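Local coordinates for protein agglutinin alpha chain (Maclura pomifera, PDB 3LLZ) that binds galactose as a lectin of the jacalin family and recognises the T-antigen disaccharide Gal-beta1,3-GalNAc, at residues A[4-9]-A[28-33]. Numbering follows the deposited sequence.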
loop_
_atom_site.group_PDB
_atom_site.type_symbol
_atom_site.label_atom_id
_atom_site.label_comp_id
_atom_site.label_asym_id
_atom_site.label_seq_id
_atom_site.Cartn_x
_atom_site.Cartn_y
_atom_site.Cartn_z
ATOM N N PHE A 4 10.687 -3.580 21.541
ATOM C CA PHE A 4 9.506 -4.348 21.183
ATOM C C PHE A 4 9.048 -3.898 19.811
ATOM O O PHE A 4 9.401 -2.813 19.350
ATOM C CB PHE A 4 8.373 -4.153 22.196
ATOM C CG PHE A 4 7.716 -2.800 22.133
ATOM C CD1 PHE A 4 8.209 -1.736 22.884
ATOM C CD2 PHE A 4 6.596 -2.592 21.324
ATOM C CE1 PHE A 4 7.600 -0.485 22.839
ATOM C CE2 PHE A 4 5.979 -1.341 21.269
ATOM C CZ PHE A 4 6.482 -0.287 22.030
ATOM N N ASP A 5 8.266 -4.747 19.161
ATOM C CA ASP A 5 7.747 -4.443 17.841
ATOM C C ASP A 5 6.490 -5.279 17.682
ATOM O O ASP A 5 6.569 -6.478 17.422
ATOM C CB ASP A 5 8.775 -4.827 16.774
ATOM C CG ASP A 5 8.396 -4.337 15.392
ATOM O OD1 ASP A 5 7.217 -3.997 15.185
ATOM O OD2 ASP A 5 9.285 -4.303 14.515
ATOM N N ASP A 6 5.332 -4.656 17.863
ATOM C CA ASP A 6 4.069 -5.371 17.739
ATOM C C ASP A 6 3.804 -5.785 16.300
ATOM O O ASP A 6 3.093 -6.758 16.049
ATOM C CB ASP A 6 2.897 -4.511 18.223
ATOM C CG ASP A 6 2.911 -4.284 19.723
ATOM O OD1 ASP A 6 3.637 -5.011 20.433
ATOM O OD2 ASP A 6 2.181 -3.388 20.188
ATOM N N GLY A 7 4.366 -5.042 15.354
ATOM C CA GLY A 7 4.129 -5.356 13.960
ATOM C C GLY A 7 2.883 -4.638 13.478
ATOM O O GLY A 7 2.403 -3.704 14.131
ATOM N N ALA A 8 2.338 -5.084 12.349
ATOM C CA ALA A 8 1.160 -4.455 11.769
ATOM C C ALA A 8 -0.123 -5.264 11.901
ATOM O O ALA A 8 -0.100 -6.496 11.880
ATOM C CB ALA A 8 1.420 -4.148 10.302
ATOM N N TYR A 9 -1.239 -4.551 12.029
ATOM C CA TYR A 9 -2.557 -5.163 12.157
ATOM C C TYR A 9 -3.526 -4.398 11.261
ATOM O O TYR A 9 -3.093 -3.728 10.325
ATOM C CB TYR A 9 -3.006 -5.134 13.625
ATOM C CG TYR A 9 -2.017 -5.819 14.542
ATOM C CD1 TYR A 9 -0.842 -5.180 14.937
ATOM C CD2 TYR A 9 -2.214 -7.137 14.948
ATOM C CE1 TYR A 9 0.118 -5.837 15.710
ATOM C CE2 TYR A 9 -1.256 -7.805 15.721
ATOM C CZ TYR A 9 -0.096 -7.148 16.096
ATOM O OH TYR A 9 0.860 -7.801 16.841
ATOM N N LEU A 28 3.232 0.163 28.103
ATOM C CA LEU A 28 2.074 0.276 27.233
ATOM C C LEU A 28 1.692 -1.066 26.627
ATOM O O LEU A 28 2.538 -1.939 26.413
ATOM C CB LEU A 28 2.335 1.311 26.139
ATOM C CG LEU A 28 3.345 1.029 25.034
ATOM C CD1 LEU A 28 2.684 0.202 23.945
ATOM C CD2 LEU A 28 3.826 2.348 24.444
ATOM N N ARG A 29 0.398 -1.231 26.385
ATOM C CA ARG A 29 -0.136 -2.456 25.810
ATOM C C ARG A 29 -1.262 -2.049 24.883
ATOM O O ARG A 29 -2.212 -1.383 25.291
ATOM C CB ARG A 29 -0.672 -3.374 26.911
ATOM C CG ARG A 29 -1.058 -4.765 26.434
ATOM C CD ARG A 29 -1.666 -5.564 27.580
ATOM N NE ARG A 29 -2.095 -6.901 27.179
ATOM C CZ ARG A 29 -1.287 -7.948 27.046
ATOM N NH1 ARG A 29 -1.773 -9.126 26.676
ATOM N NH2 ARG A 29 0.007 -7.827 27.290
ATOM N N VAL A 30 -1.146 -2.451 23.627
ATOM C CA VAL A 30 -2.139 -2.100 22.634
ATOM C C VAL A 30 -3.023 -3.270 22.239
ATOM O O VAL A 30 -2.552 -4.395 22.078
ATOM C CB VAL A 30 -1.453 -1.559 21.360
ATOM C CG1 VAL A 30 -2.500 -1.170 20.326
ATOM C CG2 VAL A 30 -0.565 -0.372 21.709
ATOM N N THR A 31 -4.316 -3.002 22.113
ATOM C CA THR A 31 -5.256 -4.009 21.656
ATOM C C THR A 31 -5.587 -3.566 20.238
ATOM O O THR A 31 -6.205 -2.522 20.022
ATOM C CB THR A 31 -6.541 -4.043 22.494
ATOM O OG1 THR A 31 -6.223 -4.439 23.832
ATOM C CG2 THR A 31 -7.528 -5.040 21.902
ATOM N N TYR A 32 -5.139 -4.354 19.270
ATOM C CA TYR A 32 -5.357 -4.044 17.869
ATOM C C TYR A 32 -6.597 -4.720 17.355
ATOM O O TYR A 32 -7.218 -5.534 18.045
ATOM C CB TYR A 32 -4.188 -4.564 17.033
ATOM C CG TYR A 32 -2.864 -3.935 17.354
ATOM C CD1 TYR A 32 -2.499 -2.721 16.780
ATOM C CD2 TYR A 32 -1.984 -4.534 18.253
ATOM C CE1 TYR A 32 -1.292 -2.115 17.093
ATOM C CE2 TYR A 32 -0.773 -3.935 18.574
ATOM C CZ TYR A 32 -0.436 -2.722 17.992
ATOM O OH TYR A 32 0.746 -2.106 18.327
ATOM N N ASP A 33 -6.970 -4.353 16.137
ATOM C CA ASP A 33 -8.061 -5.033 15.479
ATOM C C ASP A 33 -7.284 -5.901 14.510
ATOM O O ASP A 33 -6.322 -5.443 13.888
ATOM C CB ASP A 33 -8.965 -4.101 14.677
ATOM C CG ASP A 33 -9.984 -4.874 13.846
ATOM O OD1 ASP A 33 -9.752 -5.086 12.634
ATOM O OD2 ASP A 33 -11.007 -5.296 14.416
HETATM O O HOH W 1 1.232 -3.735 22.812
#
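The rings of Tyr9 and Tyr32 lie on each other as an offset stack, with centroids 4.0 Å apart and planes at 11°. Tyr9 CD1 sits over the centre of the Tyr32 ring, whereas Tyr32 CD2 meets Tyr9 nearer its rim, and the two side chains cross at about a right angle. Val30 CG1 covers the opposite face of Tyr32, 3.4 Å above its plane, sandwiching the ring. Tyr32 OH donates to Asp6 OD2 (2.7 Å), which receives it on its anti lone pair; the carboxylate plane is turned 85° from the ring. Asp6 has CG anti to its carbonyl carbon, beside the backbone N (chi1 -69°), and its OD2 meets strand 25-34. Residues 4-9, on edge strand 2-5 of the three-stranded sheet, are thus joined to a four-stranded sheet of the jacalin-type beta-prism. A water bridges the same OD2 to Val30 N, while OD1 is hydrogen-bonded to His44 NE2; both oxygens of this buried carboxylate are therefore satisfied. Tyr9 OH is tied back to Asp6 O at 2.6 Å, fixing the far end of the stacked ring. Toward the sugar-binding end, Phe4 CZ packs against Leu28 CD1 at 4.3 Å, and the Phe4 ring also stacks with His44.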